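Local coordinates for Glyoxalase/Bleomycin resistance protein/dioxygenase domain (Frankia sp., PDB 2RK0) that is of unconfirmed function but belongs to the glyoxalase/bleomycin resistance/dioxygenase superfamily, whose members are commonly metal-dependent enzymes or drug-binding proteins, at residues Val6-Cys20 against Leu51-Thr63. Residues are numbered along the deposited sequence; the frame is centred on the assembly and turned at random.
Sequences VSHVSLTVRDLDISC and LSIVLREHDGGGT
V9, L11 and V13 bond through their backbones to S52-R56, and the strand axes of 8-12 and 52-58, 20° apart in direction and 4.6 Å at closest approach, establish a parallel pair. Five N-H...O bonds link the strands, the first from V9 N to S52 O and the last from V13 N to R56 O; L11 N, at 2.7 Å from V54 O, lies nearly on the line of that carbonyl, whereas V13 N meets R56 O from above its plane. At the two ends water takes over, bridging S7 O to S52 N and V13 O to H58 N. Helix 16-20 then runs roughly antiparallel to strand 52-58. The sheet order 6-12, 52-58, 40-46, 30-36, with first and fourth strands parallel neighbours, identifies the βαβββ module of the glyoxalase/bleomycin resistance fold. L55 fills the angle between sheet and helix: its CB meets L16 CD1 at 3.7 Å, while L55 CD1 lies 3.8 Å from S19 CB and also touches C20 SG. E57 reaches the helix start with CG anti to the backbone N (chi1 -168°); its OE1 accepts L16 N at 2.8 Å, almost straight at 176° but from above the carboxylate plane. D15 OD1 caps I18 N, so two carboxylates serve the first turn. R14, extended from CG to NE, places NE 3.1 Å from G62 O, in the carbonyl plane on a lone pair; a water joins NH2 to the same oxygen. On the S10-R56 face, T12 OG1 lies at the edge of the H58 ring and bonds E68 O of the second subunit; S10 OG and H58 NE2 bond that subunit's D74, and its antiparallel strand continues the sheet beyond 6-12.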
ATOM      1  N   VAL A   6      -5.236   0.397   7.658  1.00 24.24           N
ATOM      2  CA  VAL A   6      -4.343   1.361   7.038  1.00 23.90           C
ATOM      3  C   VAL A   6      -4.726   2.795   7.376  1.00 23.64           C
ATOM      4  O   VAL A   6      -5.847   3.224   7.122  1.00 24.36           O
ATOM      5  CB  VAL A   6      -4.332   1.213   5.489  1.00 25.43           C
ATOM      6  CG1 VAL A   6      -3.408   2.255   4.870  1.00 22.96           C
ATOM      7  CG2 VAL A   6      -3.881  -0.188   5.095  1.00 22.71           C
ATOM      8  N   SER A   7      -3.789   3.536   7.956  1.00 21.34           N
ATOM      9  CA  SER A   7      -4.029   4.933   8.294  1.00 22.80           C
ATOM     10  C   SER A   7      -3.934   5.731   6.990  1.00 22.61           C
ATOM     11  O   SER A   7      -4.751   6.612   6.708  1.00 23.77           O
ATOM     12  CB  SER A   7      -2.973   5.413   9.287  1.00 21.91           C
ATOM     13  OG  SER A   7      -3.203   6.763   9.631  1.00 28.98           O
ATOM     14  N   HIS A   8      -2.921   5.409   6.197  1.00 22.03           N
ATOM     15  CA  HIS A   8      -2.731   6.053   4.908  1.00 21.73           C
ATOM     16  C   HIS A   8      -1.569   5.449   4.147  1.00 20.30           C
ATOM     17  O   HIS A   8      -0.702   4.784   4.715  1.00 19.30           O
ATOM     18  CB  HIS A   8      -2.508   7.559   5.061  1.00 24.77           C
ATOM     19  CG  HIS A   8      -1.232   7.923   5.748  1.00 26.72           C
ATOM     20  ND1 HIS A   8      -1.169   8.219   7.094  1.00 29.41           N
ATOM     21  CD2 HIS A   8       0.028   8.068   5.270  1.00 27.20           C
ATOM     22  CE1 HIS A   8       0.073   8.534   7.415  1.00 28.69           C
ATOM     23  NE2 HIS A   8       0.819   8.450   6.325  1.00 29.21           N
ATOM     24  N   VAL A   9      -1.566   5.675   2.845  1.00 19.05           N
ATOM     25  CA  VAL A   9      -0.501   5.156   2.010  1.00 19.60           C
ATOM     26  C   VAL A   9       0.213   6.328   1.379  1.00 19.60           C
ATOM     27  O   VAL A   9      -0.412   7.193   0.772  1.00 19.30           O
ATOM     28  CB  VAL A   9      -1.045   4.261   0.890  1.00 18.63           C
ATOM     29  CG1 VAL A   9       0.118   3.711   0.064  1.00 19.76           C
ATOM     30  CG2 VAL A   9      -1.867   3.130   1.485  1.00 19.29           C
ATOM     31  N   SER A  10       1.526   6.367   1.536  1.00 18.79           N
ATOM     32  CA  SER A  10       2.290   7.443   0.941  1.00 19.55           C
ATOM     33  C   SER A  10       3.038   6.865  -0.255  1.00 18.63           C
ATOM     34  O   SER A  10       3.814   5.921  -0.111  1.00 19.82           O
ATOM     35  CB  SER A  10       3.264   8.020   1.967  1.00 20.18           C
ATOM     36  OG  SER A  10       3.902   9.164   1.436  1.00 21.94           O
ATOM     37  N   LEU A  11       2.782   7.427  -1.432  1.00 18.60           N
ATOM     38  CA  LEU A  11       3.407   6.975  -2.667  1.00 16.36           C
ATOM     39  C   LEU A  11       4.446   7.960  -3.173  1.00 17.79           C
ATOM     40  O   LEU A  11       4.264   9.173  -3.084  1.00 18.30           O
ATOM     41  CB  LEU A  11       2.351   6.788  -3.761  1.00 15.50           C
ATOM     42  CG  LEU A  11       1.189   5.834  -3.471  1.00 15.75           C
ATOM     43  CD1 LEU A  11       0.300   5.750  -4.705  1.00 15.23           C
ATOM     44  CD2 LEU A  11       1.718   4.445  -3.101  1.00 11.29           C
ATOM     45  N   THR A  12       5.543   7.428  -3.695  1.00 16.80           N
ATOM     46  CA  THR A  12       6.592   8.256  -4.260  1.00 17.40           C
ATOM     47  C   THR A  12       6.283   8.410  -5.746  1.00 16.70           C
ATOM     48  O   THR A  12       6.084   7.415  -6.452  1.00 16.77           O
ATOM     49  CB  THR A  12       7.972   7.603  -4.088  1.00 18.64           C
ATOM     50  OG1 THR A  12       8.373   7.694  -2.713  1.00 19.15           O
ATOM     51  CG2 THR A  12       9.005   8.297  -4.983  1.00 18.79           C
ATOM     52  N   VAL A  13       6.225   9.654  -6.203  1.00 17.00           N
ATOM     53  CA  VAL A  13       5.924   9.948  -7.603  1.00 19.73           C
ATOM     54  C   VAL A  13       6.956  10.898  -8.202  1.00 20.69           C
ATOM     55  O   VAL A  13       7.525  11.728  -7.499  1.00 19.77           O
ATOM     56  CB  VAL A  13       4.515  10.577  -7.742  1.00 19.12           C
ATOM     57  CG1 VAL A  13       3.469   9.578  -7.262  1.00 18.76           C
ATOM     58  CG2 VAL A  13       4.429  11.872  -6.942  1.00 18.21           C
ATOM     59  N   ARG A  14       7.188  10.771  -9.503  1.00 21.32           N
ATOM     60  CA  ARG A  14       8.172  11.608 -10.183  1.00 23.43           C
ATOM     61  C   ARG A  14       7.739  13.070 -10.281  1.00 22.21           C
ATOM     62  O   ARG A  14       8.533  13.979 -10.051  1.00 22.93           O
ATOM     63  CB  ARG A  14       8.446  11.055 -11.587  1.00 23.61           C
ATOM     64  CG  ARG A  14       9.518  11.813 -12.357  1.00 26.08           C
ATOM     65  CD  ARG A  14       9.975  11.011 -13.571  1.00 28.93           C
ATOM     66  NE  ARG A  14      11.200  11.547 -14.160  1.00 30.27           N
ATOM     67  CZ  ARG A  14      11.254  12.625 -14.936  1.00 32.20           C
ATOM     68  NH1 ARG A  14      10.143  13.295 -15.229  1.00 29.02           N
ATOM     69  NH2 ARG A  14      12.422  13.028 -15.423  1.00 31.82           N
ATOM     70  N   ASP A  15       6.474  13.283 -10.621  1.00 22.31           N
ATOM     71  CA  ASP A  15       5.939  14.628 -10.749  1.00 23.18           C
ATOM     72  C   ASP A  15       4.650  14.780  -9.940  1.00 22.11           C
ATOM     73  O   ASP A  15       3.598  14.257 -10.316  1.00 22.43           O
ATOM     74  CB  ASP A  15       5.672  14.940 -12.221  1.00 24.65           C
ATOM     75  CG  ASP A  15       5.287  16.388 -12.444  1.00 25.52           C
ATOM     76  OD1 ASP A  15       4.339  16.860 -11.788  1.00 25.81           O
ATOM     77  OD2 ASP A  15       5.932  17.054 -13.275  1.00 28.44           O
ATOM     78  N   LEU A  16       4.742  15.507  -8.832  1.00 21.97           N
ATOM     79  CA  LEU A  16       3.606  15.720  -7.946  1.00 22.28           C
ATOM     80  C   LEU A  16       2.334  16.219  -8.633  1.00 24.40           C
ATOM     81  O   LEU A  16       1.260  15.630  -8.471  1.00 22.65           O
ATOM     82  CB  LEU A  16       3.988  16.688  -6.825  1.00 20.93           C
ATOM     83  CG  LEU A  16       2.884  16.942  -5.792  1.00 20.06           C
ATOM     84  CD1 LEU A  16       2.439  15.625  -5.177  1.00 19.04           C
ATOM     85  CD2 LEU A  16       3.393  17.894  -4.719  1.00 21.12           C
ATOM     86  N   ASP A  17       2.446  17.303  -9.393  1.00 24.84           N
ATOM     87  CA  ASP A  17       1.281  17.861 -10.073  1.00 26.47           C
ATOM     88  C   ASP A  17       0.627  16.878 -11.028  1.00 24.39           C
ATOM     89  O   ASP A  17      -0.594  16.780 -11.086  1.00 24.94           O
ATOM     90  CB  ASP A  17       1.660  19.131 -10.835  1.00 31.18           C
ATOM     91  CG  ASP A  17       2.170  20.217  -9.922  1.00 36.83           C
ATOM     92  OD1 ASP A  17       1.554  20.428  -8.857  1.00 40.45           O
ATOM     93  OD2 ASP A  17       3.180  20.860 -10.273  1.00 43.39           O
ATOM     94  N   ILE A  18       1.441  16.157 -11.784  1.00 23.54           N
ATOM     95  CA  ILE A  18       0.902  15.193 -12.734  1.00 22.11           C
ATOM     96  C   ILE A  18       0.116  14.116 -11.996  1.00 21.31           C
ATOM     97  O   ILE A  18      -0.972  13.731 -12.421  1.00 22.22           O
ATOM     98  CB  ILE A  18       2.026  14.554 -13.583  1.00 22.15           C
ATOM     99  CG1 ILE A  18       2.605  15.612 -14.532  1.00 23.57           C
ATOM    100  CG2 ILE A  18       1.485  13.368 -14.381  1.00 23.84           C
ATOM    101  CD1 ILE A  18       3.619  15.081 -15.519  1.00 26.23           C
ATOM    102  N   SER A  19       0.659  13.646 -10.879  1.00 19.81           N
ATOM    103  CA  SER A  19      -0.003  12.609 -10.086  1.00 20.71           C
ATOM    104  C   SER A  19      -1.296  13.092  -9.426  1.00 20.65           C
ATOM    105  O   SER A  19      -2.286  12.361  -9.373  1.00 21.57           O
ATOM    106  CB  SER A  19       0.960  12.080  -9.025  1.00 20.67           C
ATOM    107  OG  SER A  19       2.026  11.378  -9.631  1.00 24.29           O
ATOM    108  N   CYS A  20      -1.284  14.322  -8.921  1.00 21.22           N
ATOM    109  CA  CYS A  20      -2.469  14.873  -8.280  1.00 20.62           C
ATOM    110  C   CYS A  20      -3.617  14.866  -9.267  1.00 20.46           C
ATOM    111  O   CYS A  20      -4.723  14.454  -8.938  1.00 20.68           O
ATOM    112  CB  CYS A  20      -2.208  16.300  -7.801  1.00 22.32           C
ATOM    113  SG  CYS A  20      -1.124  16.395  -6.367  1.00 23.72           S
ATOM    114  N   LEU A  51     -10.062   6.236   2.379  1.00 26.10           N
ATOM    115  CA  LEU A  51      -8.620   5.977   2.341  1.00 25.40           C
ATOM    116  C   LEU A  51      -7.783   7.206   2.027  1.00 23.55           C
ATOM    117  O   LEU A  51      -8.013   7.895   1.030  1.00 23.19           O
ATOM    118  CB  LEU A  51      -8.277   4.881   1.326  1.00 26.08           C
ATOM    119  CG  LEU A  51      -6.771   4.597   1.214  1.00 27.95           C
ATOM    120  CD1 LEU A  51      -6.217   4.140   2.555  1.00 26.13           C
ATOM    121  CD2 LEU A  51      -6.522   3.544   0.154  1.00 27.16           C
ATOM    122  N   SER A  52      -6.811   7.476   2.892  1.00 23.43           N
ATOM    123  CA  SER A  52      -5.915   8.609   2.710  1.00 23.31           C
ATOM    124  C   SER A  52      -4.707   8.192   1.890  1.00 22.31           C
ATOM    125  O   SER A  52      -4.070   7.180   2.176  1.00 21.38           O
ATOM    126  CB  SER A  52      -5.419   9.153   4.057  1.00 23.74           C
ATOM    127  OG  SER A  52      -6.277  10.154   4.574  1.00 28.31           O
ATOM    128  N   ILE A  53      -4.403   8.980   0.868  1.00 21.19           N
ATOM    129  CA  ILE A  53      -3.251   8.719   0.026  1.00 21.16           C
ATOM    130  C   ILE A  53      -2.423   9.986  -0.084  1.00 20.63           C
ATOM    131  O   ILE A  53      -2.926  11.047  -0.471  1.00 19.51           O
ATOM    132  CB  ILE A  53      -3.650   8.280  -1.393  1.00 21.34           C
ATOM    133  CG1 ILE A  53      -4.342   6.923  -1.337  1.00 21.07           C
ATOM    134  CG2 ILE A  53      -2.405   8.195  -2.279  1.00 20.86           C
ATOM    135  CD1 ILE A  53      -4.763   6.415  -2.677  1.00 26.78           C
ATOM    136  N   VAL A  54      -1.149   9.869   0.266  1.00 18.82           N
ATOM    137  CA  VAL A  54      -0.249  11.003   0.191  1.00 19.74           C
ATOM    138  C   VAL A  54       0.682  10.776  -0.992  1.00 19.35           C
ATOM    139  O   VAL A  54       1.293   9.716  -1.111  1.00 17.95           O
ATOM    140  CB  VAL A  54       0.595  11.146   1.478  1.00 19.72           C
ATOM    141  CG1 VAL A  54       1.454  12.402   1.393  1.00 19.77           C
ATOM    142  CG2 VAL A  54      -0.326  11.196   2.710  1.00 19.09           C
ATOM    143  N   LEU A  55       0.753  11.763  -1.880  1.00 18.92           N
ATOM    144  CA  LEU A  55       1.622  11.697  -3.050  1.00 18.94           C
ATOM    145  C   LEU A  55       2.876  12.464  -2.659  1.00 20.90           C
ATOM    146  O   LEU A  55       2.793  13.566  -2.119  1.00 19.55           O
ATOM    147  CB  LEU A  55       0.939  12.344  -4.258  1.00 18.99           C
ATOM    148  CG  LEU A  55      -0.427  11.735  -4.603  1.00 19.51           C
ATOM    149  CD1 LEU A  55      -1.054  12.432  -5.803  1.00 18.63           C
ATOM    150  CD2 LEU A  55      -0.251  10.260  -4.893  1.00 19.12           C
ATOM    151  N   ARG A  56       4.041  11.888  -2.927  1.00 21.67           N
ATOM    152  CA  ARG A  56       5.277  12.545  -2.534  1.00 23.20           C
ATOM    153  C   ARG A  56       6.357  12.559  -3.619  1.00 23.19           C
ATOM    154  O   ARG A  56       6.743  11.516  -4.149  1.00 20.35           O
ATOM    155  CB  ARG A  56       5.799  11.868  -1.264  1.00 25.71           C
ATOM    156  CG  ARG A  56       6.904  12.610  -0.544  1.00 31.78           C
ATOM    157  CD  ARG A  56       7.128  12.006   0.838  1.00 34.29           C
ATOM    158  NE  ARG A  56       5.997  12.250   1.729  1.00 36.67           N
ATOM    159  CZ  ARG A  56       5.842  13.356   2.455  1.00 38.57           C
ATOM    160  NH1 ARG A  56       6.749  14.323   2.406  1.00 40.50           N
ATOM    161  NH2 ARG A  56       4.777  13.501   3.226  1.00 37.35           N
ATOM    162  N   GLU A  57       6.836  13.755  -3.944  1.00 23.19           N
ATOM    163  CA  GLU A  57       7.883  13.904  -4.944  1.00 24.93           C
ATOM    164  C   GLU A  57       9.187  14.225  -4.228  1.00 25.45           C
ATOM    165  O   GLU A  57       9.262  15.198  -3.483  1.00 26.08           O
ATOM    166  CB  GLU A  57       7.559  15.036  -5.914  1.00 24.61           C
ATOM    167  CG  GLU A  57       8.465  15.053  -7.136  1.00 28.57           C
ATOM    168  CD  GLU A  57       8.283  16.295  -7.991  1.00 30.02           C
ATOM    169  OE1 GLU A  57       7.134  16.772  -8.115  1.00 30.21           O
ATOM    170  OE2 GLU A  57       9.288  16.782  -8.550  1.00 31.22           O
ATOM    171  N   HIS A  58      10.206  13.397  -4.458  1.00 23.70           N
ATOM    172  CA  HIS A  58      11.521  13.573  -3.851  1.00 24.78           C
ATOM    173  C   HIS A  58      12.412  14.431  -4.755  1.00 24.86           C
ATOM    174  O   HIS A  58      12.540  14.155  -5.947  1.00 23.02           O
ATOM    175  CB  HIS A  58      12.164  12.198  -3.628  1.00 24.03           C
ATOM    176  CG  HIS A  58      11.449  11.354  -2.616  1.00 24.90           C
ATOM    177  ND1 HIS A  58      11.890  11.217  -1.318  1.00 23.90           N
ATOM    178  CD2 HIS A  58      10.304  10.638  -2.702  1.00 24.28           C
ATOM    179  CE1 HIS A  58      11.047  10.453  -0.647  1.00 22.93           C
ATOM    180  NE2 HIS A  58      10.077  10.089  -1.464  1.00 24.73           N
ATOM    181  N   ASP A  59      13.022  15.475  -4.196  1.00 26.98           N
ATOM    182  CA  ASP A  59      13.879  16.343  -5.005  1.00 28.51           C
ATOM    183  C   ASP A  59      14.935  15.526  -5.734  1.00 29.31           C
ATOM    184  O   ASP A  59      15.296  15.840  -6.864  1.00 31.49           O
ATOM    185  CB  ASP A  59      14.591  17.382  -4.144  1.00 29.72           C
ATOM    186  CG  ASP A  59      13.642  18.204  -3.305  1.00 31.50           C
ATOM    187  OD1 ASP A  59      12.489  18.427  -3.732  1.00 31.28           O
ATOM    188  OD2 ASP A  59      14.074  18.641  -2.219  1.00 30.17           O
ATOM    189  N   GLY A  60      15.429  14.482  -5.077  1.00 30.01           N
ATOM    190  CA  GLY A  60      16.446  13.642  -5.680  1.00 32.05           C
ATOM    191  C   GLY A  60      15.902  12.357  -6.273  1.00 34.02           C
ATOM    192  O   GLY A  60      16.631  11.368  -6.403  1.00 34.74           O
ATOM    193  N   GLY A  61      14.621  12.355  -6.627  1.00 31.28           N
ATOM    194  CA  GLY A  61      14.036  11.167  -7.217  1.00 30.68           C
ATOM    195  C   GLY A  61      13.860  11.347  -8.712  1.00 29.54           C
ATOM    196  O   GLY A  61      14.488  12.213  -9.319  1.00 28.71           O
ATOM    197  N   GLY A  62      13.008  10.520  -9.310  1.00 28.39           N
ATOM    198  CA  GLY A  62      12.752  10.632 -10.733  1.00 27.89           C
ATOM    199  C   GLY A  62      13.774  10.004 -11.664  1.00 26.22           C
ATOM    200  O   GLY A  62      13.670  10.170 -12.880  1.00 24.31           O
ATOM    201  N   THR A  63      14.754   9.293 -11.110  1.00 24.84           N
ATOM    202  CA  THR A  63      15.765   8.645 -11.937  1.00 24.86           C
ATOM    203  C   THR A  63      15.504   7.152 -12.063  1.00 24.55           C
ATOM    204  O   THR A  63      15.839   6.544 -13.081  1.00 25.53           O
ATOM    205  CB  THR A  63      17.188   8.869 -11.383  1.00 23.87           C
ATOM    206  OG1 THR A  63      17.268   8.385 -10.035  1.00 25.45           O
ATOM    207  CG2 THR A  63      17.532  10.351 -11.421  1.00 25.75           C
TER
HETATM  208  O   HOH W   1      -7.550   6.723   5.739  1.00 34.82           O
HETATM  209  O   HOH W   2      10.110  11.700  -6.851  1.00 18.23           O
HETATM  210  O   HOH W   3      11.087  13.012  -8.802  1.00 28.90           O
HETATM  211  O   HOH W   4      15.136  12.296 -14.310  1.00 34.66           O